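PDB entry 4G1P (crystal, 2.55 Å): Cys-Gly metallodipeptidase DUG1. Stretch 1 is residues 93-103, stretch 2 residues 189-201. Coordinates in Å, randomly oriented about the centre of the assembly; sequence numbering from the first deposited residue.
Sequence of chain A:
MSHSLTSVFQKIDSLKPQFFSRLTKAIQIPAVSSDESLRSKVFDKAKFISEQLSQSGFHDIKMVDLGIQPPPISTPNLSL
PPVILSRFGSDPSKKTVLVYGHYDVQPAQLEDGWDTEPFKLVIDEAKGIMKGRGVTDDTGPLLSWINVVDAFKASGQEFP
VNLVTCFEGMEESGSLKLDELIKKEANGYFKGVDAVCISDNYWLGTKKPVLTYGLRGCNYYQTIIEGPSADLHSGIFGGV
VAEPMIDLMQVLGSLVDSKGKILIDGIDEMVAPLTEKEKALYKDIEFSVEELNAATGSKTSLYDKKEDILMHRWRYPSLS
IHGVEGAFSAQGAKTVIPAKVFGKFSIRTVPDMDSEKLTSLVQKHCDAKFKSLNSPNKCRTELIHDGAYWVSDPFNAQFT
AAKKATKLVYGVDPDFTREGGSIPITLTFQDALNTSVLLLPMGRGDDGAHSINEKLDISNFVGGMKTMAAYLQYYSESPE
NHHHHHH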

ATOM      1  N   SER A  93     -10.286 -53.592   9.343  1.00 31.00           N
ATOM      2  CA  SER A  93     -11.083 -54.072   8.220  1.00 31.46           C
ATOM      3  C   SER A  93     -11.748 -52.926   7.489  1.00 33.50           C
ATOM      4  O   SER A  93     -12.413 -53.134   6.483  1.00 40.26           O
ATOM      5  N   LYS A  94     -11.590 -51.713   7.996  1.00 32.09           N
ATOM      6  CA  LYS A  94     -12.218 -50.578   7.347  1.00 30.13           C
ATOM      7  C   LYS A  94     -11.223 -49.834   6.474  1.00 29.27           C
ATOM      8  O   LYS A  94     -10.014 -49.885   6.712  1.00 32.99           O
ATOM      9  N   LYS A  95     -11.723 -49.157   5.449  1.00 25.89           N
ATOM     10  CA  LYS A  95     -10.869 -48.278   4.667  1.00 28.71           C
ATOM     11  C   LYS A  95     -10.436 -47.053   5.495  1.00 25.78           C
ATOM     12  O   LYS A  95     -11.114 -46.636   6.440  1.00 23.93           O
ATOM     13  N   THR A  96      -9.297 -46.484   5.145  1.00 22.23           N
ATOM     14  CA  THR A  96      -8.838 -45.285   5.823  1.00 25.81           C
ATOM     15  C   THR A  96      -8.900 -44.059   4.915  1.00 23.98           C
ATOM     16  O   THR A  96      -8.255 -44.025   3.873  1.00 27.20           O
ATOM     17  N   VAL A  97      -9.691 -43.063   5.293  1.00 18.69           N
ATOM     18  CA  VAL A  97      -9.731 -41.825   4.524  1.00 22.90           C
ATOM     19  C   VAL A  97      -8.991 -40.696   5.239  1.00 21.56           C
ATOM     20  O   VAL A  97      -9.254 -40.399   6.403  1.00 17.52           O
ATOM     21  N   LEU A  98      -8.046 -40.086   4.536  1.00 23.36           N
ATOM     22  CA  LEU A  98      -7.354 -38.916   5.057  1.00 21.38           C
ATOM     23  C   LEU A  98      -8.081 -37.675   4.568  1.00 23.35           C
ATOM     24  O   LEU A  98      -8.320 -37.516   3.355  1.00 20.45           O
ATOM     25  N   VAL A  99      -8.459 -36.811   5.510  1.00 19.30           N
ATOM     26  CA  VAL A  99      -9.015 -35.513   5.142  1.00 17.48           C
ATOM     27  C   VAL A  99      -8.056 -34.391   5.490  1.00 16.97           C
ATOM     28  O   VAL A  99      -7.473 -34.363   6.575  1.00 17.82           O
ATOM     29  N   TYR A 100      -7.901 -33.471   4.546  1.00 18.43           N
ATOM     30  CA  TYR A 100      -7.036 -32.308   4.702  1.00 16.04           C
ATOM     31  C   TYR A 100      -7.839 -31.022   4.589  1.00 20.16           C
ATOM     32  O   TYR A 100      -8.789 -30.933   3.793  1.00 19.18           O
ATOM     33  N   GLY A 101      -7.428 -30.020   5.366  1.00 19.21           N
ATOM     34  CA  GLY A 101      -7.985 -28.681   5.302  1.00 15.42           C
ATOM     35  C   GLY A 101      -7.018 -27.706   5.952  1.00 20.07           C
ATOM     36  O   GLY A 101      -5.896 -28.072   6.320  1.00 21.97           O
ATOM     37  N   HIS A 102      -7.430 -26.459   6.112  1.00 15.44           N
ATOM     38  CA  HIS A 102      -6.525 -25.500   6.712  1.00 16.74           C
ATOM     39  C   HIS A 102      -7.221 -24.529   7.634  1.00 17.84           C
ATOM     40  O   HIS A 102      -8.322 -24.043   7.346  1.00 15.33           O
ATOM     41  N   TYR A 103      -6.560 -24.242   8.748  1.00 16.42           N
ATOM     42  CA  TYR A 103      -7.171 -23.435   9.786  1.00 14.66           C
ATOM     43  C   TYR A 103      -6.703 -21.983   9.847  1.00 16.18           C
ATOM     44  O   TYR A 103      -7.238 -21.209  10.637  1.00 19.05           O
ATOM     45  N   TYR A 189       2.936 -41.969   9.614  1.00 31.86           N
ATOM     46  CA  TYR A 189       1.590 -41.658  10.096  1.00 28.00           C
ATOM     47  C   TYR A 189       0.530 -41.926   9.033  1.00 27.23           C
ATOM     48  O   TYR A 189      -0.585 -42.281   9.368  1.00 27.87           O
ATOM     49  N   PHE A 190       0.889 -41.783   7.757  1.00 26.32           N
ATOM     50  CA  PHE A 190      -0.062 -41.937   6.661  1.00 24.76           C
ATOM     51  C   PHE A 190       0.019 -43.288   5.940  1.00 34.92           C
ATOM     52  O   PHE A 190      -0.561 -43.444   4.858  1.00 31.71           O
ATOM     53  N   LYS A 191       0.720 -44.254   6.537  1.00 35.90           N
ATOM     54  CA  LYS A 191       1.016 -45.521   5.867  1.00 35.39           C
ATOM     55  C   LYS A 191      -0.217 -46.265   5.349  1.00 35.74           C
ATOM     56  O   LYS A 191      -0.207 -46.775   4.225  1.00 41.07           O
ATOM     57  N   GLY A 192      -1.286 -46.305   6.133  1.00 27.20           N
ATOM     58  CA  GLY A 192      -2.428 -47.115   5.747  1.00 31.99           C
ATOM     59  C   GLY A 192      -3.505 -46.436   4.917  1.00 33.16           C
ATOM     60  O   GLY A 192      -4.554 -47.030   4.654  1.00 34.62           O
ATOM     61  N   VAL A 193      -3.247 -45.201   4.496  1.00 30.54           N
ATOM     62  CA  VAL A 193      -4.269 -44.388   3.851  1.00 29.80           C
ATOM     63  C   VAL A 193      -4.743 -44.992   2.532  1.00 27.58           C
ATOM     64  O   VAL A 193      -3.932 -45.403   1.707  1.00 31.65           O
ATOM     65  N   ASP A 194      -6.056 -45.045   2.337  1.00 22.21           N
ATOM     66  CA  ASP A 194      -6.612 -45.592   1.106  1.00 27.27           C
ATOM     67  C   ASP A 194      -7.125 -44.530   0.142  1.00 28.99           C
ATOM     68  O   ASP A 194      -7.405 -44.815  -1.025  1.00 25.82           O
ATOM     69  N   ALA A 195      -7.252 -43.305   0.627  1.00 26.35           N
ATOM     70  CA  ALA A 195      -7.905 -42.271  -0.150  1.00 24.37           C
ATOM     71  C   ALA A 195      -7.763 -40.966   0.584  1.00 22.94           C
ATOM     72  O   ALA A 195      -7.628 -40.949   1.807  1.00 21.04           O
ATOM     73  N   VAL A 196      -7.791 -39.879  -0.175  1.00 21.43           N
ATOM     74  CA  VAL A 196      -7.715 -38.552   0.393  1.00 19.26           C
ATOM     75  C   VAL A 196      -8.876 -37.704  -0.110  1.00 22.55           C
ATOM     76  O   VAL A 196      -9.156 -37.664  -1.315  1.00 20.15           O
ATOM     77  N   CYS A 197      -9.562 -37.049   0.828  1.00 22.28           N
ATOM     78  CA  CYS A 197     -10.610 -36.098   0.497  1.00 18.47           C
ATOM     79  C   CYS A 197     -10.266 -34.687   0.984  1.00 21.83           C
ATOM     80  O   CYS A 197      -9.744 -34.503   2.092  1.00 22.07           O
ATOM     81  N   ILE A 198     -10.557 -33.691   0.157  1.00 19.33           N
ATOM     82  CA  ILE A 198     -10.296 -32.307   0.517  1.00 16.70           C
ATOM     83  C   ILE A 198     -11.536 -31.483   0.261  1.00 18.49           C
ATOM     84  O   ILE A 198     -12.113 -31.548  -0.829  1.00 21.16           O
ATOM     85  N   SER A 199     -11.950 -30.715   1.264  1.00 13.84           N
ATOM     86  CA  SER A 199     -13.022 -29.763   1.086  1.00 14.97           C
ATOM     87  C   SER A 199     -12.440 -28.372   1.234  1.00 18.72           C
ATOM     88  O   SER A 199     -12.319 -27.855   2.336  1.00 23.97           O
ATOM     89  N   ASP A 200     -12.069 -27.765   0.121  1.00 20.40           N
ATOM     90  CA  ASP A 200     -11.355 -26.503   0.163  1.00 19.57           C
ATOM     91  C   ASP A 200     -11.549 -25.712  -1.121  1.00 20.49           C
ATOM     92  O   ASP A 200     -10.642 -25.027  -1.587  1.00 22.00           O
ATOM     93  N   ASN A 201     -12.729 -25.833  -1.711  1.00 19.99           N
ATOM     94  CA  ASN A 201     -13.108 -24.989  -2.828  1.00 18.66           C
ATOM     95  C   ASN A 201     -14.611 -24.839  -2.836  1.00 19.31           C
ATOM     96  O   ASN A 201     -15.237 -25.034  -1.810  1.00 20.43           O
TER

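Residues 93-103 and 189-201 of DUG1 pair through parallel strands and bury 710 Å² between them. The backbone ladder sets the register: Leu98 N donates to Ala195 O (2.9 Å), Cys197 N to Leu98 O (2.9 Å) and Tyr100 N to Cys197 O (3.2 Å). Leu98 thus sits beside Val196 and Val99 beside Cys197, and successive side chains alternate between the two faces of the sheet.

On the face of Leu98, Tyr100, Val196 and Ile198 the contacts are apolar. Leu98 (chi1 t, chi2 p) is the most heavily covered residue, with 108 Å² hidden by the other stretch. Its CB lies 3.9 Å from both Val193 CG1 and Val196 CG2; Val193 and Val196 are each t. Its CD2 reaches over one face of the Phe190 ring, 4.0 Å from the centroid and 20° off the ring normal, a CH-pi contact whose closest atom pair is Leu98 CD2 to Phe190 CE1 at 3.8 Å. Phe190 (chi1 m) starts sideways from its CA, but its ring end comes nearer to meet the leucine. Farther along, Tyr100 (chi1 t) brings CD1 to 3.8 Å from CG1 of Ile198 (m, t), an oblique approach to the ring.

On the face of Val97, Val99, Ala195 and Cys197, Cys197 (t) places its CB 4.3 Å from Val97 CG1 and 4.2 Å from Val99 CG1. Val97 (t) and Val99 (m) both line the buried Cys197.

Polar contacts lie toward the two ends. Asp194 (chi1 m) points toward the first stretch and closes the start of the ladder. Its OD2 accepts from Thr96 N at 2.8 Å and 165°, while its own backbone N donates to Thr96 O at 2.9 Å, a reciprocal pair of bonds. The same carboxylate brings OD2 to 3.7 Å from Lys95 CB, although the lysine's extended end leads away. Thr96 (m) also points toward the other stretch, with CB 3.7 Å from Gly192 O. At the far end Asp200 (t) points toward the first stretch, its OD2 2.9 Å from His102 CD2 at the edge of the imidazole. His102 (chi1 p) leaves its CA sideways, and its ring end turns nearer to the aspartate.

Two waters complete the contact. Water 1 lies 2.8 Å from Asp194 OD2 and 3.2 Å from Thr96 OG1, joining these side chains. Water 2 extends the pairing past Tyr100, where Tyr100 O and Ser199 N are 4.1 Å apart: it donates to Tyr100 O (2.8 Å) and accepts from Ser199 N (2.8 Å).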

ATOM      1  CB  SER A  93     -12.156 -55.048   8.682  1.00 30.94           C
ATOM      2  OG  SER A  93     -13.151 -54.371   9.424  1.00 42.10           O
ATOM      3  CB  LYS A  94     -12.835 -49.640   8.380  1.00 30.21           C
ATOM      4  CG  LYS A  94     -14.026 -50.234   9.113  1.00 31.36           C
ATOM      5  CD  LYS A  94     -14.886 -49.132   9.718  1.00 32.36           C
ATOM      6  CE  LYS A  94     -16.122 -49.678  10.404  1.00 26.80           C
ATOM      7  NZ  LYS A  94     -15.857 -49.920  11.836  1.00 34.93           N
ATOM      8  CB  LYS A  95     -11.582 -47.848   3.389  1.00 26.29           C
ATOM      9  CG  LYS A  95     -11.889 -48.994   2.463  1.00 26.61           C
ATOM     10  CD  LYS A  95     -12.845 -48.560   1.361  1.00 33.84           C
ATOM     11  CE  LYS A  95     -13.252 -49.728   0.461  1.00 38.07           C
ATOM     12  NZ  LYS A  95     -14.201 -49.325  -0.621  1.00 38.39           N
ATOM     13  CB  THR A  96      -7.421 -45.469   6.335  1.00 24.55           C
ATOM     14  OG1 THR A  96      -7.425 -46.497   7.328  1.00 30.72           O
ATOM     15  CG2 THR A  96      -6.912 -44.182   6.946  1.00 25.36           C
ATOM     16  CB  VAL A  97     -11.166 -41.366   4.230  1.00 23.44           C
ATOM     17  CG1 VAL A  97     -11.145 -40.097   3.401  1.00 21.39           C
ATOM     18  CG2 VAL A  97     -11.918 -42.448   3.500  1.00 21.63           C
ATOM     19  CB  LEU A  98      -5.896 -38.900   4.598  1.00 21.84           C
ATOM     20  CG  LEU A  98      -5.073 -37.639   4.893  1.00 21.72           C
ATOM     21  CD1 LEU A  98      -5.204 -37.276   6.337  1.00 26.02           C
ATOM     22  CD2 LEU A  98      -3.618 -37.864   4.586  1.00 19.23           C
ATOM     23  CB  VAL A  99     -10.413 -35.246   5.761  1.00 16.50           C
ATOM     24  CG1 VAL A  99     -11.423 -36.231   5.211  1.00 19.21           C
ATOM     25  CG2 VAL A  99     -10.368 -35.305   7.285  1.00 17.03           C
ATOM     26  CB  TYR A 100      -5.971 -32.318   3.618  1.00 15.89           C
ATOM     27  CG  TYR A 100      -5.345 -30.971   3.338  1.00 18.88           C
ATOM     28  CD1 TYR A 100      -5.932 -30.072   2.443  1.00 18.46           C
ATOM     29  CD2 TYR A 100      -4.150 -30.609   3.939  1.00 18.03           C
ATOM     30  CE1 TYR A 100      -5.369 -28.849   2.196  1.00 19.04           C
ATOM     31  CE2 TYR A 100      -3.570 -29.395   3.681  1.00 19.07           C
ATOM     32  CZ  TYR A 100      -4.181 -28.519   2.812  1.00 18.83           C
ATOM     33  OH  TYR A 100      -3.595 -27.312   2.560  1.00 18.67           O
ATOM     34  CB  HIS A 102      -5.699 -24.766   5.651  1.00 18.05           C
ATOM     35  CG  HIS A 102      -6.483 -23.827   4.783  1.00 21.06           C
ATOM     36  ND1 HIS A 102      -6.699 -22.507   5.119  1.00 16.45           N
ATOM     37  CD2 HIS A 102      -7.048 -24.003   3.562  1.00 20.30           C
ATOM     38  CE1 HIS A 102      -7.391 -21.920   4.155  1.00 17.69           C
ATOM     39  NE2 HIS A 102      -7.611 -22.805   3.198  1.00 18.18           N
ATOM     40  CB  TYR A 103      -7.009 -24.102  11.138  1.00 12.88           C
ATOM     41  CG  TYR A 103      -5.588 -24.306  11.594  1.00 18.14           C
ATOM     42  CD1 TYR A 103      -4.862 -23.260  12.160  1.00 16.54           C
ATOM     43  CD2 TYR A 103      -4.976 -25.563  11.512  1.00 17.72           C
ATOM     44  CE1 TYR A 103      -3.555 -23.444  12.606  1.00 16.96           C
ATOM     45  CE2 TYR A 103      -3.677 -25.755  11.960  1.00 18.75           C
ATOM     46  CZ  TYR A 103      -2.971 -24.685  12.511  1.00 19.30           C
ATOM     47  OH  TYR A 103      -1.686 -24.856  12.965  1.00 18.44           O
ATOM     48  CB  TYR A 189       1.493 -40.212  10.592  1.00 28.00           C
ATOM     49  CG  TYR A 189       0.327 -39.944  11.507  1.00 23.82           C
ATOM     50  CD1 TYR A 189      -0.954 -39.788  11.004  1.00 26.40           C
ATOM     51  CD2 TYR A 189       0.510 -39.830  12.875  1.00 24.39           C
ATOM     52  CE1 TYR A 189      -2.031 -39.551  11.841  1.00 25.98           C
ATOM     53  CE2 TYR A 189      -0.561 -39.586  13.726  1.00 24.10           C
ATOM     54  CZ  TYR A 189      -1.827 -39.451  13.201  1.00 26.49           C
ATOM     55  OH  TYR A 189      -2.895 -39.218  14.030  1.00 26.01           O
ATOM     56  CB  PHE A 190       0.160 -40.840   5.632  1.00 28.98           C
ATOM     57  CG  PHE A 190      -0.054 -39.459   6.166  1.00 31.05           C
ATOM     58  CD1 PHE A 190      -1.070 -39.202   7.073  1.00 27.57           C
ATOM     59  CD2 PHE A 190       0.768 -38.417   5.770  1.00 29.63           C
ATOM     60  CE1 PHE A 190      -1.274 -37.928   7.562  1.00 25.56           C
ATOM     61  CE2 PHE A 190       0.564 -37.140   6.256  1.00 31.50           C
ATOM     62  CZ  PHE A 190      -0.460 -36.894   7.154  1.00 23.88           C
ATOM     63  CB  LYS A 191       1.881 -46.442   6.742  1.00 37.19           C
ATOM     64  CG  LYS A 191       1.130 -47.290   7.762  1.00 36.32           C
ATOM     65  CD  LYS A 191       2.093 -48.211   8.520  1.00 47.38           C
ATOM     66  CE  LYS A 191       1.427 -48.924   9.711  1.00 52.20           C
ATOM     67  NZ  LYS A 191       0.579 -50.105   9.328  1.00 45.87           N
ATOM     68  CB  VAL A 193      -3.779 -42.943   3.628  1.00 27.21           C
ATOM     69  CG1 VAL A 193      -4.802 -42.165   2.854  1.00 22.26           C
ATOM     70  CG2 VAL A 193      -3.505 -42.266   4.960  1.00 23.38           C
ATOM     71  CB  ASP A 194      -7.733 -46.581   1.426  1.00 25.71           C
ATOM     72  CG  ASP A 194      -7.252 -47.730   2.259  1.00 28.50           C
ATOM     73  OD1 ASP A 194      -6.241 -48.350   1.873  1.00 35.64           O
ATOM     74  OD2 ASP A 194      -7.859 -47.993   3.315  1.00 30.64           O
ATOM     75  CB  ALA A 195      -9.381 -42.602  -0.355  1.00 19.33           C
ATOM     76  CB  VAL A 196      -6.383 -37.885   0.059  1.00 23.02           C
ATOM     77  CG1 VAL A 196      -6.409 -36.400   0.441  1.00 20.93           C
ATOM     78  CG2 VAL A 196      -5.251 -38.615   0.763  1.00 22.10           C
ATOM     79  CB  CYS A 197     -11.938 -36.525   1.103  1.00 17.45           C
ATOM     80  SG  CYS A 197     -13.257 -35.528   0.447  1.00 20.52           S
ATOM     81  CB  ILE A 198      -9.154 -31.711  -0.313  1.00 16.85           C
ATOM     82  CG1 ILE A 198      -7.824 -32.339   0.068  1.00 19.34           C
ATOM     83  CG2 ILE A 198      -9.066 -30.211  -0.103  1.00 17.48           C
ATOM     84  CD1 ILE A 198      -6.678 -31.911  -0.847  1.00 17.81           C
ATOM     85  CB  SER A 199     -14.101 -29.997   2.131  1.00 17.64           C
ATOM     86  OG  SER A 199     -15.237 -29.214   1.852  1.00 16.85           O
ATOM     87  CB  ASP A 200      -9.866 -26.765   0.377  1.00 21.59           C
ATOM     88  CG  ASP A 200      -9.167 -25.632   1.114  1.00 23.68           C
ATOM     89  OD1 ASP A 200      -9.809 -24.607   1.421  1.00 23.10           O
ATOM     90  OD2 ASP A 200      -7.959 -25.763   1.381  1.00 27.13           O
ATOM     91  CB  ASN A 201     -12.572 -25.532  -4.155  1.00 23.89           C
ATOM     92  CG  ASN A 201     -13.208 -26.844  -4.554  1.00 27.63           C
ATOM     93  OD1 ASN A 201     -13.373 -27.751  -3.729  1.00 23.81           O
ATOM     94  ND2 ASN A 201     -13.587 -26.948  -5.827  1.00 22.37           N
TER
HETATM   95  O   HOH W   1      -6.766 -49.161   5.605  1.00 28.97           O
HETATM   96  O   HOH W   2     -11.489 -30.077   3.975  1.00 15.23           O